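Local structure of glutamate--tRNA ligase (Elizabethkingia anophelis, 6B1Z) at residues V14-S19 with F46-E51; T224-G229 with D249-A254. The protein probably catalyses the ATP-dependent attachment of glutamate to its cognate tRNA, as a class I aminoacyl-tRNA synthetase. All coordinates share one frame; numbering follows the deposited sequence.

Interaction 1: V14-S19 with F46-E51; sequences VRFAPS and FILRIE. With FMT (formic acid), chain C.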
loop_
_atom_site.group_PDB
_atom_site.type_symbol
_atom_site.label_atom_id
_atom_site.label_comp_id
_atom_site.label_asym_id
_atom_site.label_seq_id
_atom_site.Cartn_x
_atom_site.Cartn_y
_atom_site.Cartn_z
ATOM N N VAL A 14 -6.760 -7.934 -17.588
ATOM C CA VAL A 14 -5.923 -6.867 -17.048
ATOM C C VAL A 14 -4.659 -7.497 -16.481
ATOM O O VAL A 14 -4.623 -8.687 -16.174
ATOM C CB VAL A 14 -6.651 -6.050 -15.957
ATOM C CG1 VAL A 14 -7.900 -5.383 -16.530
ATOM C CG2 VAL A 14 -6.998 -6.953 -14.762
ATOM N N ARG A 15 -3.615 -6.686 -16.318
ATOM C CA ARG A 15 -2.397 -7.214 -15.713
ATOM C C ARG A 15 -1.757 -6.204 -14.771
ATOM O O ARG A 15 -1.685 -5.005 -15.054
ATOM C CB ARG A 15 -1.370 -7.669 -16.779
ATOM C CG ARG A 15 -0.503 -6.559 -17.413
ATOM C CD ARG A 15 -1.315 -5.493 -18.151
ATOM N NE ARG A 15 -0.445 -4.620 -18.938
ATOM C CZ ARG A 15 0.190 -3.548 -18.470
ATOM N NH1 ARG A 15 0.050 -3.177 -17.200
ATOM N NH2 ARG A 15 0.971 -2.836 -19.286
ATOM N N PHE A 16 -1.285 -6.720 -13.641
ATOM C CA PHE A 16 -0.431 -5.980 -12.732
ATOM C C PHE A 16 0.998 -6.307 -13.136
ATOM O O PHE A 16 1.362 -7.492 -13.197
ATOM C CB PHE A 16 -0.738 -6.393 -11.289
ATOM C CG PHE A 16 0.007 -5.608 -10.247
ATOM C CD1 PHE A 16 0.039 -4.228 -10.290
ATOM C CD2 PHE A 16 0.644 -6.267 -9.197
ATOM C CE1 PHE A 16 0.713 -3.509 -9.325
ATOM C CE2 PHE A 16 1.324 -5.543 -8.219
ATOM C CZ PHE A 16 1.357 -4.166 -8.289
ATOM N N ALA A 17 1.788 -5.279 -13.443
ATOM C CA ALA A 17 3.126 -5.451 -14.003
ATOM C C ALA A 17 4.136 -4.710 -13.143
ATOM O O ALA A 17 4.723 -3.715 -13.579
ATOM C CB ALA A 17 3.170 -4.971 -15.453
ATOM N N PRO A 18 4.351 -5.176 -11.914
ATOM C CA PRO A 18 5.440 -4.659 -11.088
ATOM C C PRO A 18 6.789 -5.214 -11.527
ATOM O O PRO A 18 6.907 -6.344 -12.027
ATOM C CB PRO A 18 5.072 -5.168 -9.690
ATOM C CG PRO A 18 4.477 -6.509 -9.960
ATOM C CD PRO A 18 3.683 -6.317 -11.262
ATOM N N SER A 19 7.791 -4.417 -11.332
ATOM C CA SER A 19 9.172 -4.868 -11.432
ATOM C C SER A 19 9.654 -5.391 -10.082
ATOM O O SER A 19 9.212 -4.914 -9.028
ATOM C CB SER A 19 10.081 -3.730 -11.896
ATOM O OG SER A 19 9.916 -2.575 -11.090
ATOM N N PHE A 46 -7.218 -11.648 -14.149
ATOM C CA PHE A 46 -6.225 -10.793 -13.505
ATOM C C PHE A 46 -4.871 -11.490 -13.613
ATOM O O PHE A 46 -4.685 -12.574 -13.049
ATOM C CB PHE A 46 -6.646 -10.533 -12.051
ATOM C CG PHE A 46 -5.624 -9.814 -11.196
ATOM C CD1 PHE A 46 -5.084 -8.604 -11.588
ATOM C CD2 PHE A 46 -5.286 -10.321 -9.939
ATOM C CE1 PHE A 46 -4.166 -7.931 -10.774
ATOM C CE2 PHE A 46 -4.371 -9.649 -9.125
ATOM C CZ PHE A 46 -3.823 -8.455 -9.545
ATOM N N ILE A 47 -3.950 -10.884 -14.355
ATOM C CA ILE A 47 -2.651 -11.461 -14.688
ATOM C C ILE A 47 -1.578 -10.733 -13.890
ATOM O O ILE A 47 -1.619 -9.505 -13.761
ATOM C CB ILE A 47 -2.371 -11.344 -16.206
ATOM C CG1 ILE A 47 -3.193 -12.349 -17.018
ATOM C CG2 ILE A 47 -0.875 -11.543 -16.528
ATOM C CD1 ILE A 47 -4.647 -12.030 -17.192
ATOM N N LEU A 48 -0.611 -11.480 -13.354
ATOM C CA LEU A 48 0.601 -10.890 -12.788
ATOM C C LEU A 48 1.758 -11.179 -13.731
ATOM O O LEU A 48 2.064 -12.349 -14.003
ATOM C CB LEU A 48 0.900 -11.462 -11.394
ATOM C CG LEU A 48 2.237 -11.014 -10.789
ATOM C CD1 LEU A 48 2.243 -9.511 -10.465
ATOM C CD2 LEU A 48 2.496 -11.820 -9.509
ATOM N N ARG A 49 2.381 -10.122 -14.254
ATOM C CA ARG A 49 3.540 -10.243 -15.124
ATOM C C ARG A 49 4.718 -9.562 -14.444
ATOM O O ARG A 49 4.643 -8.378 -14.088
ATOM C CB ARG A 49 3.267 -9.639 -16.507
ATOM C CG ARG A 49 4.403 -9.895 -17.494
ATOM C CD ARG A 49 4.053 -9.476 -18.925
ATOM N NE ARG A 49 3.947 -8.016 -19.041
ATOM C CZ ARG A 49 2.930 -7.370 -19.604
ATOM N NH1 ARG A 49 1.904 -8.030 -20.127
ATOM N NH2 ARG A 49 2.957 -6.052 -19.672
ATOM N N ILE A 50 5.789 -10.311 -14.235
ATOM C CA ILE A 50 6.961 -9.804 -13.530
ATOM C C ILE A 50 7.871 -9.103 -14.531
ATOM O O ILE A 50 8.298 -9.685 -15.538
ATOM C CB ILE A 50 7.692 -10.931 -12.786
ATOM C CG1 ILE A 50 6.782 -11.521 -11.705
ATOM C CG2 ILE A 50 9.023 -10.417 -12.204
ATOM C CD1 ILE A 50 6.297 -10.533 -10.658
ATOM N N GLU A 51 8.150 -7.831 -14.261
ATOM C CA GLU A 51 8.904 -6.989 -15.177
ATOM C C GLU A 51 10.373 -6.998 -14.771
ATOM O O GLU A 51 10.900 -6.036 -14.211
ATOM C CB GLU A 51 8.331 -5.583 -15.159
ATOM C CG GLU A 51 6.839 -5.577 -15.294
ATOM C CD GLU A 51 6.417 -5.584 -16.733
ATOM O OE1 GLU A 51 6.793 -4.611 -17.424
ATOM O OE2 GLU A 51 5.757 -6.560 -17.171
HETATM C C FMT C . 2.619 -0.532 -17.376
HETATM O O1 FMT C . 1.764 -0.920 -16.571
HETATM O O2 FMT C . 2.438 -0.456 -18.601
#

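Interaction 2: T224-G229 with D249-A254; sequences THVIRG and DAPEFA. With FMT (formic acid), chain C; EDO (1,2-ethanediol), chain B.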
loop_
_atom_site.group_PDB
_atom_site.type_symbol
_atom_site.label_atom_id
_atom_site.label_comp_id
_atom_site.label_asym_id
_atom_site.label_seq_id
_atom_site.Cartn_x
_atom_site.Cartn_y
_atom_site.Cartn_z
ATOM N N THR A 224 -6.801 -6.402 -22.505
ATOM C CA THR A 224 -7.808 -5.481 -23.030
ATOM C C THR A 224 -7.756 -4.092 -22.400
ATOM O O THR A 224 -8.136 -3.111 -23.057
ATOM C CB THR A 224 -9.214 -6.058 -22.830
ATOM O OG1 THR A 224 -9.488 -6.216 -21.433
ATOM C CG2 THR A 224 -9.363 -7.410 -23.536
ATOM N N HIS A 225 -7.331 -3.990 -21.143
ATOM C CA HIS A 225 -7.344 -2.729 -20.411
ATOM C C HIS A 225 -6.053 -2.625 -19.624
ATOM O O HIS A 225 -5.770 -3.490 -18.780
ATOM C CB HIS A 225 -8.543 -2.634 -19.460
ATOM C CG HIS A 225 -9.870 -2.620 -20.148
ATOM N ND1 HIS A 225 -10.439 -3.753 -20.689
ATOM C CD2 HIS A 225 -10.748 -1.613 -20.372
ATOM C CE1 HIS A 225 -11.609 -3.445 -21.220
ATOM N NE2 HIS A 225 -11.824 -2.153 -21.032
ATOM N N VAL A 226 -5.285 -1.574 -19.893
ATOM C CA VAL A 226 -4.040 -1.288 -19.186
ATOM C C VAL A 226 -4.353 -0.215 -18.150
ATOM O O VAL A 226 -4.607 0.940 -18.507
ATOM C CB VAL A 226 -2.940 -0.829 -20.154
ATOM C CG1 VAL A 226 -1.719 -0.327 -19.405
ATOM C CG2 VAL A 226 -2.569 -1.969 -21.088
ATOM N N ILE A 227 -4.327 -0.597 -16.876
ATOM C CA ILE A 227 -4.587 0.295 -15.752
ATOM C C ILE A 227 -3.262 0.526 -15.055
ATOM O O ILE A 227 -2.629 -0.433 -14.600
ATOM C CB ILE A 227 -5.612 -0.303 -14.780
ATOM C CG1 ILE A 227 -6.929 -0.630 -15.490
ATOM C CG2 ILE A 227 -5.825 0.648 -13.600
ATOM C CD1 ILE A 227 -7.939 -1.446 -14.656
ATOM N N ARG A 228 -2.825 1.782 -14.978
ATOM C CA ARG A 228 -1.488 2.047 -14.450
ATOM C C ARG A 228 -1.393 3.490 -13.967
ATOM O O ARG A 228 -2.311 4.291 -14.160
ATOM C CB ARG A 228 -0.423 1.741 -15.509
ATOM C CG ARG A 228 -0.486 2.642 -16.722
ATOM C CD ARG A 228 0.441 2.129 -17.827
ATOM N NE ARG A 228 0.445 3.067 -18.947
ATOM C CZ ARG A 228 0.996 2.831 -20.137
ATOM N NH1 ARG A 228 1.571 1.659 -20.393
ATOM N NH2 ARG A 228 0.947 3.770 -21.075
ATOM N N GLY A 229 -0.250 3.819 -13.328
ATOM C CA GLY A 229 -0.066 5.153 -12.780
ATOM C C GLY A 229 0.235 6.211 -13.828
ATOM O O GLY A 229 0.749 5.927 -14.911
ATOM N N ASP A 249 -3.814 -3.622 -32.789
ATOM C CA ASP A 249 -4.785 -2.785 -32.096
ATOM C C ASP A 249 -4.360 -2.575 -30.649
ATOM O O ASP A 249 -4.073 -3.540 -29.938
ATOM C CB ASP A 249 -6.170 -3.432 -32.130
ATOM C CG ASP A 249 -6.735 -3.518 -33.529
ATOM O OD1 ASP A 249 -6.440 -2.624 -34.343
ATOM O OD2 ASP A 249 -7.477 -4.479 -33.801
ATOM N N ALA A 250 -4.358 -1.331 -30.210
ATOM C CA ALA A 250 -3.962 -1.063 -28.839
ATOM C C ALA A 250 -5.087 -1.419 -27.871
ATOM O O ALA A 250 -6.270 -1.333 -28.222
ATOM C CB ALA A 250 -3.589 0.407 -28.672
ATOM N N PRO A 251 -4.745 -1.815 -26.646
ATOM C CA PRO A 251 -5.764 -1.941 -25.597
ATOM C C PRO A 251 -6.255 -0.562 -25.192
ATOM O O PRO A 251 -5.730 0.470 -25.626
ATOM C CB PRO A 251 -5.010 -2.607 -24.446
ATOM C CG PRO A 251 -3.597 -2.114 -24.621
ATOM C CD PRO A 251 -3.389 -2.076 -26.128
ATOM N N GLU A 252 -7.266 -0.549 -24.329
ATOM C CA GLU A 252 -7.672 0.697 -23.683
ATOM C C GLU A 252 -6.737 0.997 -22.520
ATOM O O GLU A 252 -6.144 0.088 -21.934
ATOM C CB GLU A 252 -9.111 0.608 -23.176
ATOM C CG GLU A 252 -10.130 0.429 -24.300
ATOM C CD GLU A 252 -11.546 0.478 -23.802
ATOM O OE1 GLU A 252 -11.938 1.523 -23.238
ATOM O OE2 GLU A 252 -12.261 -0.532 -23.961
ATOM N N PHE A 253 -6.610 2.280 -22.186
ATOM C CA PHE A 253 -5.742 2.732 -21.102
ATOM C C PHE A 253 -6.532 3.511 -20.064
ATOM O O PHE A 253 -7.505 4.197 -20.387
ATOM C CB PHE A 253 -4.603 3.638 -21.620
ATOM C CG PHE A 253 -3.627 2.934 -22.503
ATOM C CD1 PHE A 253 -3.894 2.787 -23.858
ATOM C CD2 PHE A 253 -2.448 2.426 -21.989
ATOM C CE1 PHE A 253 -3.002 2.124 -24.682
ATOM C CE2 PHE A 253 -1.549 1.762 -22.809
ATOM C CZ PHE A 253 -1.829 1.619 -24.159
ATOM N N ALA A 254 -6.094 3.394 -18.807
ATOM C CA ALA A 254 -6.606 4.202 -17.700
ATOM C C ALA A 254 -5.428 4.590 -16.824
ATOM O O ALA A 254 -4.761 3.710 -16.272
ATOM C CB ALA A 254 -7.649 3.429 -16.884
HETATM C C FMT C . 2.619 -0.532 -17.376
HETATM O O1 FMT C . 1.764 -0.920 -16.571
HETATM O O2 FMT C . 2.438 -0.456 -18.601
HETATM C C1 EDO B . -4.314 -3.036 -37.207
HETATM O O1 EDO B . -5.554 -2.559 -36.676
HETATM C C2 EDO B . -3.466 -1.858 -37.675
HETATM O O2 EDO B . -3.107 -1.028 -36.562
HETATM O O HOH W 1 -13.795 0.291 -21.012
#

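Interaction 1: V14-S19 with F46-E51
The carbonyl oxygen of I47 is gripped twice by the neighbouring strand: F16 N donates to I47 O at 2.8 Å, nearly in line with the C=O, and R15 CA adds a C-H···O contact to the same oxygen at 3.1 Å. This is the parallel pairing of a β-α-β unit, in which helix 26-41 carries the chain from strand 13-16 to strand 45-48 of the class I catalytic domain. R49 N, just past its strand, bonds to F16 O at the end of the other, and E51 N to P18 O joins the two loops. On one face the ring of F46 packs through CE1 on F16 CB (3.8 Å), while L48 CD1 fits against P18 CD (3.6 Å), which itself lies over a face of the F16 ring. R15 and R49 meet on the other face. With CG of R15 between its backbone N and carbonyl carbon (chi1 81°), that methylene sits over the R49 guanidinium, and the two guanidinium planes stand 80° apart. Their like charges approach closely, but D218 OD2 makes salt bridges to both, which probably offsets the repulsion. R49 NE makes a salt bridge to E51 OE2 (3.0 Å). Beyond them formic acid, probably from the crystallisation liquor, is held at the edge of the R15 guanidinium: NH1 binds its O1 and NH2 its O2, each at 2.9 Å.

Interaction 2: T224-G229 with D249-A254
V226 uses its two methyls on different partners across the parallel pairing of a β-α-β unit, strands 225-229 and 252-256 joined by helix 236-246. With CG1 anti to the backbone N (chi1 171°), that methyl lies against F253 CD2 at 3.8 Å, while CG2 meets P251 CG at 3.7 Å. The F253 ring runs alongside V226 and reaches on to R228, whose CG lies between backbone N and carbonyl carbon and whose chain is then extended as far as NE. F253 CE2 thus comes over one face of the guanidinium, 3.6 Å from R228 NH2, with the two planes inclined at 49°. At the guanidinium edge NH1 donates to formic acid O2 (2.9 Å), and NH2 to H239. On the opposite face H225 and E252 run side by side; a water links H225 NE2 to E252 OE1 and, with the 2.7 Å hydrogen bond between T224 OG1 and H225 ND1 in the ring plane, helps set the ring's rotation. V226 N to E252 O (2.8 Å) is the shortest of the four backbone bonds between the segments. Around the pair, helix 236-246 covers P251 and F253, helix 26-41 meets H225 and I227, and strand 13-16 flanks V226.

How the interactions relate
Interaction 1 closes before interaction 2 opens, and each joins the two strands of its own β-α-β unit within the class I catalytic domain. Their centres lie 13 Å apart, and strands 13-16 and 225-229 meet between them: V14 CG1 packs on H225 O at 3.6 Å. The resulting order, 45-48, 13-16, 225-229, 252-256, is consistent with the parallel core of a Rossmann-type fold, with helix 26-41 touching both contacts. One formic acid molecule bridges the arginines of 14-19 and 224-229. If it mimics a carboxylate, the arrangement is consistent with the glutamate pocket expected of the family, and it illustrates how side chains from adjacent parallel strands can converge on one small molecule.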